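Local coordinates for protein 6-phosphogluconate dehydrogenase (Decarboxylating) (Geobacter metallireducens, PDB 4E21) that probably catalyses the NADP-dependent oxidative decarboxylation of 6-phosphogluconate in the pentose phosphate pathway, at residues G34-R39 with F146-G151; P168-L173 with L195-C200; E305-V310 with E329-R334. One frame throughout, in Å; residues are numbered along the deposited sequence.

All three contacts are only partly buried. Contacts 1 and 2 belong to the sheet-bearing nucleotide-binding part and adjoin: CE of selenomethionine Met37 packs on Leu173 CD2 at 3.8 Å, so helices 32-43 and 167-173 meet. Contact 1 sets one leucine against an aspartate, with a water in the joint; contact 2 sets a tyrosine face against helix 167-173 from strand 197-201, an outermost strand of the sheet within this chain. Contact 3, about 28 Å from contact 1 between centres and across the chain's centre, joins two C-terminal helices through arginines and a phenylalanine. Contacts 2 and 3 both reach other subunits, contact 3 three, and in both an aspartate beyond the segments gathers polar ends.

Contact 1 (G34-R39 with F146-G151); sequences GADMVR and FGLERG
Leu148 carries most of this contact, its two methyls laid against Asp36 and Arg39 on one side of helix 32-43. Its CG stands anti to the backbone N (chi1 172°), which turns both branches to the neighbouring helix. CD2 rests on the carboxylate, 3.6 Å from Asp36 OD1, while CD1 reaches along the helix, 3.6 Å from the backbone Asp36 O and 4.1 Å from Arg39 CB. The two side chains of Asp36 and Leu148 meet roughly at right angles.

The buried Asp36 is gripped from several directions. Its OD1 pairs with Arg39 NH1 at 2.7 Å, a salt bridge one turn along the helix whose hydrogen-bond angle is poor, and OD2 pairs with Arg32. A water donates to Asp36 OD2 at 2.8 Å and accepts a weak bond from Leu148 N at 3.3 Å, bridging the two segments. Two arginines and a water would probably keep the carboxylate charged despite its burial. Arg39 turns its other nitrogens elsewhere, with NE paired to Glu64.

Helix 32-43 links strands 24-28 and 47-51 in a beta-alpha-beta crossover, and Gly34 belongs to a glycine-rich stretch consistent with the Rossmann-type GxGxxG pattern. The short helix 147-150 joins strands 135-142 and 153-157; Leu148 also touches Lys43 farther along helix 32-43, and Arg40 of the same helix bonds Leu148 O.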
# COMPACT_ATOMS: atom_id res chain seq x y z
N GLY B 34 29.47 14.09 -15.94
CA GLY B 34 30.15 14.24 -17.23
C GLY B 34 31.66 14.34 -17.08
O GLY B 34 32.42 13.66 -17.80
N ALA B 35 32.11 15.16 -16.13
CA ALA B 35 33.53 15.30 -15.83
C ALA B 35 34.16 13.96 -15.42
O ALA B 35 35.27 13.62 -15.88
CB ALA B 35 33.73 16.35 -14.75
N ASP B 36 33.46 13.19 -14.59
CA ASP B 36 33.95 11.91 -14.09
C ASP B 36 34.09 10.84 -15.16
O ASP B 36 35.02 10.03 -15.13
CB ASP B 36 33.03 11.38 -12.97
CG ASP B 36 33.38 11.95 -11.62
OD1 ASP B 36 34.44 12.61 -11.54
OD2 ASP B 36 32.61 11.74 -10.66
N MSE B 37 33.15 10.83 -16.10
CA MSE B 37 33.22 9.86 -17.19
C MSE B 37 34.36 10.23 -18.13
O MSE B 37 35.02 9.34 -18.67
CB MSE B 37 31.90 9.77 -17.95
CG MSE B 37 30.73 9.52 -17.03
SE MSE B 37 29.04 9.46 -17.95
CE MSE B 37 29.05 7.59 -18.50
N VAL B 38 34.60 11.52 -18.32
CA VAL B 38 35.73 11.96 -19.14
C VAL B 38 37.02 11.54 -18.44
O VAL B 38 37.92 10.99 -19.08
CB VAL B 38 35.75 13.48 -19.39
CG1 VAL B 38 37.08 13.90 -19.95
CG2 VAL B 38 34.63 13.86 -20.35
N ARG B 39 37.10 11.76 -17.12
CA ARG B 39 38.30 11.38 -16.39
C ARG B 39 38.53 9.89 -16.50
O ARG B 39 39.65 9.45 -16.72
CB ARG B 39 38.23 11.80 -14.93
CG ARG B 39 38.26 13.30 -14.73
CD ARG B 39 38.06 13.64 -13.27
NE ARG B 39 37.87 15.08 -13.08
CZ ARG B 39 36.75 15.64 -12.67
NH1 ARG B 39 35.69 14.89 -12.38
NH2 ARG B 39 36.68 16.96 -12.54
N PHE B 146 30.49 7.03 -7.58
CA PHE B 146 31.32 5.85 -7.39
C PHE B 146 31.82 5.27 -8.70
O PHE B 146 32.70 4.42 -8.70
CB PHE B 146 30.55 4.78 -6.61
CG PHE B 146 30.27 5.17 -5.20
CD1 PHE B 146 29.11 5.85 -4.87
CD2 PHE B 146 31.18 4.88 -4.19
CE1 PHE B 146 28.86 6.23 -3.57
CE2 PHE B 146 30.93 5.26 -2.90
CZ PHE B 146 29.76 5.94 -2.59
N GLY B 147 31.23 5.74 -9.81
CA GLY B 147 31.53 5.21 -11.14
C GLY B 147 32.95 5.49 -11.62
O GLY B 147 33.53 4.68 -12.35
N LEU B 148 33.51 6.62 -11.19
CA LEU B 148 34.85 7.03 -11.60
C LEU B 148 35.87 5.96 -11.28
O LEU B 148 36.58 5.47 -12.17
CB LEU B 148 35.25 8.36 -10.96
CG LEU B 148 36.71 8.78 -11.16
CD1 LEU B 148 37.16 8.57 -12.60
CD2 LEU B 148 36.95 10.23 -10.73
N GLU B 149 35.94 5.59 -10.01
CA GLU B 149 36.85 4.52 -9.59
C GLU B 149 36.28 3.12 -9.84
O GLU B 149 37.03 2.20 -10.15
CB GLU B 149 37.22 4.68 -8.11
CG GLU B 149 37.65 6.10 -7.71
CD GLU B 149 39.02 6.49 -8.26
OE1 GLU B 149 39.85 5.56 -8.47
OE2 GLU B 149 39.27 7.71 -8.46
N ARG B 150 34.97 2.94 -9.71
CA ARG B 150 34.43 1.58 -9.77
C ARG B 150 33.74 1.17 -11.08
O ARG B 150 33.38 0.01 -11.26
CB ARG B 150 33.52 1.30 -8.58
CG ARG B 150 34.27 1.35 -7.26
CD ARG B 150 33.38 1.05 -6.07
NE ARG B 150 33.92 1.65 -4.85
CZ ARG B 150 33.37 1.54 -3.64
NH1 ARG B 150 32.25 0.84 -3.49
NH2 ARG B 150 33.94 2.12 -2.59
N GLY B 151 33.56 2.11 -12.00
CA GLY B 151 32.83 1.78 -13.21
C GLY B 151 31.32 1.98 -13.02
O GLY B 151 30.81 1.86 -11.91
O HOH W 1 31.51 9.19 -10.84

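Contact 2 (P168-L173 with L195-C200); sequences PVFRTL and LGYLHC
Tyr197 has its CG between the backbone N and the carbonyl carbon (chi1 69°), and this swings the ring from strand 197-201 up to helix 167-173, where Phe170 and Arg171 meet it. Phe170 CB, rather than the phenyl ring, makes the closest approach: it sits over one face of the tyrosine in a CH-pi contact, 3.7 Å from the ring centroid and 3.5 Å from Tyr197 CD2. The two rings are only obliquely related, planes 40° apart.

Arg171 follows the same tyrosine to its hydroxyl. Its CG comes within 3.4 Å of Tyr197 OH, and a bend at chi3 (137°) carries the guanidinium over to Leu195, whose CD2 lies over one face of it, 3.7 Å from Arg171 NH2. NH1 is 3.0 Å from Tyr197 OH, but at too poor an angle for a hydrogen bond.

Both polar groups turn instead to Asp167, just before the segment: Arg171 NH1 forms a salt bridge to one oxygen and Tyr197 OH a hydrogen bond to the other. The helix thus packs on the end strand of the sheet through hydrocarbon over an aromatic face, while a single carboxylate, its negative charge probably balanced by Arg171, fixes the direction of the tyrosine hydroxyl.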
# COMPACT_ATOMS: atom_id res chain seq x y z
N PRO B 168 34.20 -0.25 -27.22
CA PRO B 168 35.39 0.14 -26.43
C PRO B 168 35.11 1.23 -25.39
O PRO B 168 35.74 1.27 -24.33
CB PRO B 168 36.36 0.67 -27.50
CG PRO B 168 35.94 0.00 -28.75
CD PRO B 168 34.43 -0.09 -28.66
N VAL B 169 34.17 2.11 -25.71
CA VAL B 169 33.80 3.17 -24.77
C VAL B 169 33.05 2.59 -23.58
O VAL B 169 33.26 3.00 -22.45
CB VAL B 169 32.97 4.26 -25.45
CG1 VAL B 169 32.41 5.23 -24.41
CG2 VAL B 169 33.81 5.00 -26.51
N PHE B 170 32.18 1.61 -23.85
CA PHE B 170 31.41 0.99 -22.78
C PHE B 170 32.29 0.15 -21.86
O PHE B 170 32.21 0.25 -20.63
CB PHE B 170 30.27 0.15 -23.34
CG PHE B 170 29.24 0.95 -24.06
CD1 PHE B 170 28.88 2.20 -23.60
CD2 PHE B 170 28.61 0.44 -25.18
CE1 PHE B 170 27.91 2.94 -24.26
CE2 PHE B 170 27.63 1.17 -25.83
CZ PHE B 170 27.29 2.42 -25.37
N ARG B 171 33.16 -0.67 -22.47
CA ARG B 171 34.12 -1.46 -21.71
C ARG B 171 34.91 -0.63 -20.72
O ARG B 171 35.07 -1.01 -19.56
CB ARG B 171 35.08 -2.15 -22.65
CG ARG B 171 34.60 -3.48 -23.09
CD ARG B 171 35.56 -4.07 -24.09
NE ARG B 171 35.75 -5.48 -23.78
CZ ARG B 171 34.92 -6.43 -24.18
NH1 ARG B 171 33.86 -6.12 -24.92
NH2 ARG B 171 35.17 -7.70 -23.85
N THR B 172 35.42 0.51 -21.18
CA THR B 172 36.20 1.39 -20.32
C THR B 172 35.34 1.92 -19.18
O THR B 172 35.77 1.96 -18.03
CB THR B 172 36.77 2.57 -21.11
OG1 THR B 172 37.67 2.07 -22.10
CG2 THR B 172 37.53 3.55 -20.21
N LEU B 173 34.12 2.33 -19.52
CA LEU B 173 33.21 2.97 -18.59
C LEU B 173 32.67 1.99 -17.52
O LEU B 173 32.47 2.37 -16.38
CB LEU B 173 32.06 3.58 -19.36
CG LEU B 173 31.94 5.10 -19.42
CD1 LEU B 173 33.24 5.79 -19.16
CD2 LEU B 173 31.32 5.53 -20.75
N LEU B 195 30.04 -7.81 -17.62
CA LEU B 195 31.02 -6.73 -17.57
C LEU B 195 30.43 -5.48 -16.90
O LEU B 195 31.16 -4.55 -16.53
CB LEU B 195 31.50 -6.39 -18.99
CG LEU B 195 32.66 -7.18 -19.65
CD1 LEU B 195 32.54 -8.64 -19.40
CD2 LEU B 195 32.71 -6.93 -21.16
N GLY B 196 29.10 -5.47 -16.75
CA GLY B 196 28.41 -4.32 -16.20
C GLY B 196 27.89 -3.32 -17.24
O GLY B 196 27.59 -2.18 -16.92
N TYR B 197 27.76 -3.76 -18.49
CA TYR B 197 27.01 -3.00 -19.47
C TYR B 197 26.21 -3.94 -20.36
O TYR B 197 26.56 -5.12 -20.51
CB TYR B 197 27.90 -2.05 -20.30
CG TYR B 197 28.86 -2.72 -21.25
CD1 TYR B 197 30.06 -3.27 -20.79
CD2 TYR B 197 28.58 -2.79 -22.62
CE1 TYR B 197 30.95 -3.89 -21.66
CE2 TYR B 197 29.46 -3.39 -23.50
CZ TYR B 197 30.65 -3.94 -23.01
OH TYR B 197 31.52 -4.54 -23.88
N LEU B 198 25.12 -3.43 -20.93
CA LEU B 198 24.17 -4.31 -21.59
C LEU B 198 23.41 -3.54 -22.63
O LEU B 198 22.83 -2.49 -22.32
CB LEU B 198 23.14 -4.83 -20.59
CG LEU B 198 22.49 -6.20 -20.82
CD1 LEU B 198 21.04 -6.21 -20.28
CD2 LEU B 198 22.55 -6.70 -22.27
N HIS B 199 23.38 -4.07 -23.84
CA HIS B 199 22.53 -3.54 -24.90
C HIS B 199 21.15 -4.12 -24.66
O HIS B 199 20.93 -5.31 -24.86
CB HIS B 199 23.07 -3.93 -26.28
CG HIS B 199 22.26 -3.38 -27.41
ND1 HIS B 199 22.35 -3.87 -28.69
CD2 HIS B 199 21.35 -2.38 -27.45
CE1 HIS B 199 21.53 -3.20 -29.48
NE2 HIS B 199 20.90 -2.29 -28.75
N CYS B 200 20.23 -3.28 -24.19
CA CYS B 200 18.96 -3.77 -23.69
C CYS B 200 17.90 -3.96 -24.77
O CYS B 200 16.95 -4.72 -24.57
CB CYS B 200 18.44 -2.82 -22.62
SG CYS B 200 19.43 -2.88 -21.11

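Contact 3 (E305-V310 with E329-R334); sequences EGRWTV and ERFSSR
Arg307 reaches from helix 305-316 to Phe331 on helix 321-333. CB and CG leave the first helix without touching the second segment, and from CG the chain runs extended to NE, carrying the guanidinium across. CD is the first atom to arrive, 4.1 Å from Phe331 CZ; NE follows at 3.8 Å from the same CZ and forms a salt bridge to Asp302. Arg307 CZ is 3.7 Å from Phe331 CE2, which sits over one face of the guanidinium, the ring plane being turned 62° from it.

These are consecutive helices of the helical C-terminal domain, joined by a short turn. NH2, one of the two terminal nitrogens, is 3.6 Å from Phe331 CE2 and 3.8 Å from Arg334 NH1. The two guanidinium groups come from opposite directions with planes almost parallel, 5° apart, and share one carboxylate: Asp302 takes Arg307 NE on one oxygen and Arg334 NH2 on the other. With an alanine in place of Arg307, Asp302 would probably lose a positive mate, leaving more of its charge to Arg334, and Phe331 CE2 and CZ the flat group packed on them. NH1 makes a weak hydrogen bond to Ile314 O of the third subunit.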
# COMPACT_ATOMS: atom_id res chain seq x y z
N GLU B 305 12.31 9.28 -12.37
CA GLU B 305 12.31 7.88 -12.79
C GLU B 305 11.37 7.02 -11.95
O GLU B 305 10.75 6.10 -12.45
CB GLU B 305 13.71 7.31 -12.77
CG GLU B 305 14.51 7.61 -14.04
CD GLU B 305 15.44 8.81 -13.91
OE1 GLU B 305 15.47 9.45 -12.81
OE2 GLU B 305 16.13 9.11 -14.92
N GLY B 306 11.26 7.33 -10.66
CA GLY B 306 10.30 6.66 -9.80
C GLY B 306 8.88 6.88 -10.28
O GLY B 306 8.09 5.93 -10.36
N ARG B 307 8.53 8.12 -10.60
CA ARG B 307 7.19 8.37 -11.14
C ARG B 307 6.98 7.66 -12.47
O ARG B 307 5.92 7.06 -12.69
CB ARG B 307 6.91 9.86 -11.30
CG ARG B 307 7.20 10.64 -10.07
CD ARG B 307 6.73 12.06 -10.18
NE ARG B 307 7.30 12.89 -9.11
CZ ARG B 307 6.75 14.02 -8.69
NH1 ARG B 307 5.62 14.44 -9.24
NH2 ARG B 307 7.34 14.73 -7.74
N TRP B 308 7.95 7.74 -13.37
CA TRP B 308 7.82 7.14 -14.69
C TRP B 308 7.61 5.64 -14.57
O TRP B 308 6.90 5.05 -15.36
CB TRP B 308 9.03 7.44 -15.58
CG TRP B 308 9.37 8.90 -15.64
CD1 TRP B 308 8.54 9.95 -15.35
CD2 TRP B 308 10.62 9.48 -16.05
NE1 TRP B 308 9.20 11.14 -15.52
CE2 TRP B 308 10.48 10.88 -15.96
CE3 TRP B 308 11.84 8.95 -16.48
CZ2 TRP B 308 11.52 11.77 -16.28
CZ3 TRP B 308 12.88 9.83 -16.81
CH2 TRP B 308 12.71 11.22 -16.70
N THR B 309 8.25 5.04 -13.59
CA THR B 309 8.14 3.59 -13.37
C THR B 309 6.72 3.20 -13.03
O THR B 309 6.18 2.24 -13.58
CB THR B 309 9.07 3.09 -12.22
OG1 THR B 309 10.44 3.34 -12.55
CG2 THR B 309 8.88 1.61 -12.00
N VAL B 310 6.11 3.95 -12.11
CA VAL B 310 4.72 3.70 -11.73
C VAL B 310 3.75 3.94 -12.92
O VAL B 310 2.79 3.18 -13.11
CB VAL B 310 4.32 4.55 -10.53
CG1 VAL B 310 2.80 4.44 -10.27
CG2 VAL B 310 5.17 4.15 -9.29
N GLU B 329 5.56 7.81 -0.19
CA GLU B 329 6.15 8.19 1.08
C GLU B 329 7.04 9.40 0.89
O GLU B 329 7.11 10.26 1.76
CB GLU B 329 6.90 7.01 1.73
CG GLU B 329 5.95 5.93 2.30
CD GLU B 329 6.70 4.71 2.78
OE1 GLU B 329 7.68 4.34 2.13
OE2 GLU B 329 6.35 4.13 3.82
N ARG B 330 7.73 9.46 -0.24
CA ARG B 330 8.51 10.64 -0.56
C ARG B 330 7.59 11.86 -0.70
O ARG B 330 7.92 12.94 -0.18
CB ARG B 330 9.38 10.44 -1.81
CG ARG B 330 10.40 9.31 -1.65
CD ARG B 330 11.43 9.34 -2.75
NE ARG B 330 12.43 8.28 -2.56
CZ ARG B 330 13.62 8.26 -3.15
NH1 ARG B 330 14.00 9.26 -3.95
NH2 ARG B 330 14.44 7.26 -2.91
N PHE B 331 6.45 11.70 -1.37
CA PHE B 331 5.48 12.81 -1.49
C PHE B 331 5.03 13.34 -0.13
O PHE B 331 5.03 14.55 0.09
CB PHE B 331 4.23 12.44 -2.30
CG PHE B 331 4.50 12.14 -3.74
CD1 PHE B 331 3.52 11.58 -4.52
CD2 PHE B 331 5.74 12.41 -4.30
CE1 PHE B 331 3.77 11.31 -5.88
CE2 PHE B 331 6.01 12.12 -5.64
CZ PHE B 331 5.02 11.59 -6.43
N SER B 332 4.63 12.44 0.77
CA SER B 332 4.11 12.87 2.07
C SER B 332 5.22 13.43 2.95
O SER B 332 4.97 14.26 3.82
CB SER B 332 3.36 11.74 2.80
OG SER B 332 4.18 10.60 2.88
N SER B 333 6.45 12.98 2.70
CA SER B 333 7.60 13.49 3.43
C SER B 333 7.78 14.98 3.12
O SER B 333 8.38 15.72 3.91
CB SER B 333 8.86 12.72 3.08
OG SER B 333 9.54 13.33 2.00
N ARG B 334 7.25 15.43 1.98
CA ARG B 334 7.24 16.85 1.69
C ARG B 334 5.95 17.56 2.10
O ARG B 334 5.76 18.72 1.75
CB ARG B 334 7.49 17.12 0.22
CG ARG B 334 8.81 16.69 -0.29
CD ARG B 334 8.87 16.95 -1.80
NE ARG B 334 9.34 15.73 -2.42
CZ ARG B 334 8.75 15.11 -3.42
NH1 ARG B 334 7.67 15.62 -4.02
NH2 ARG B 334 9.28 13.97 -3.86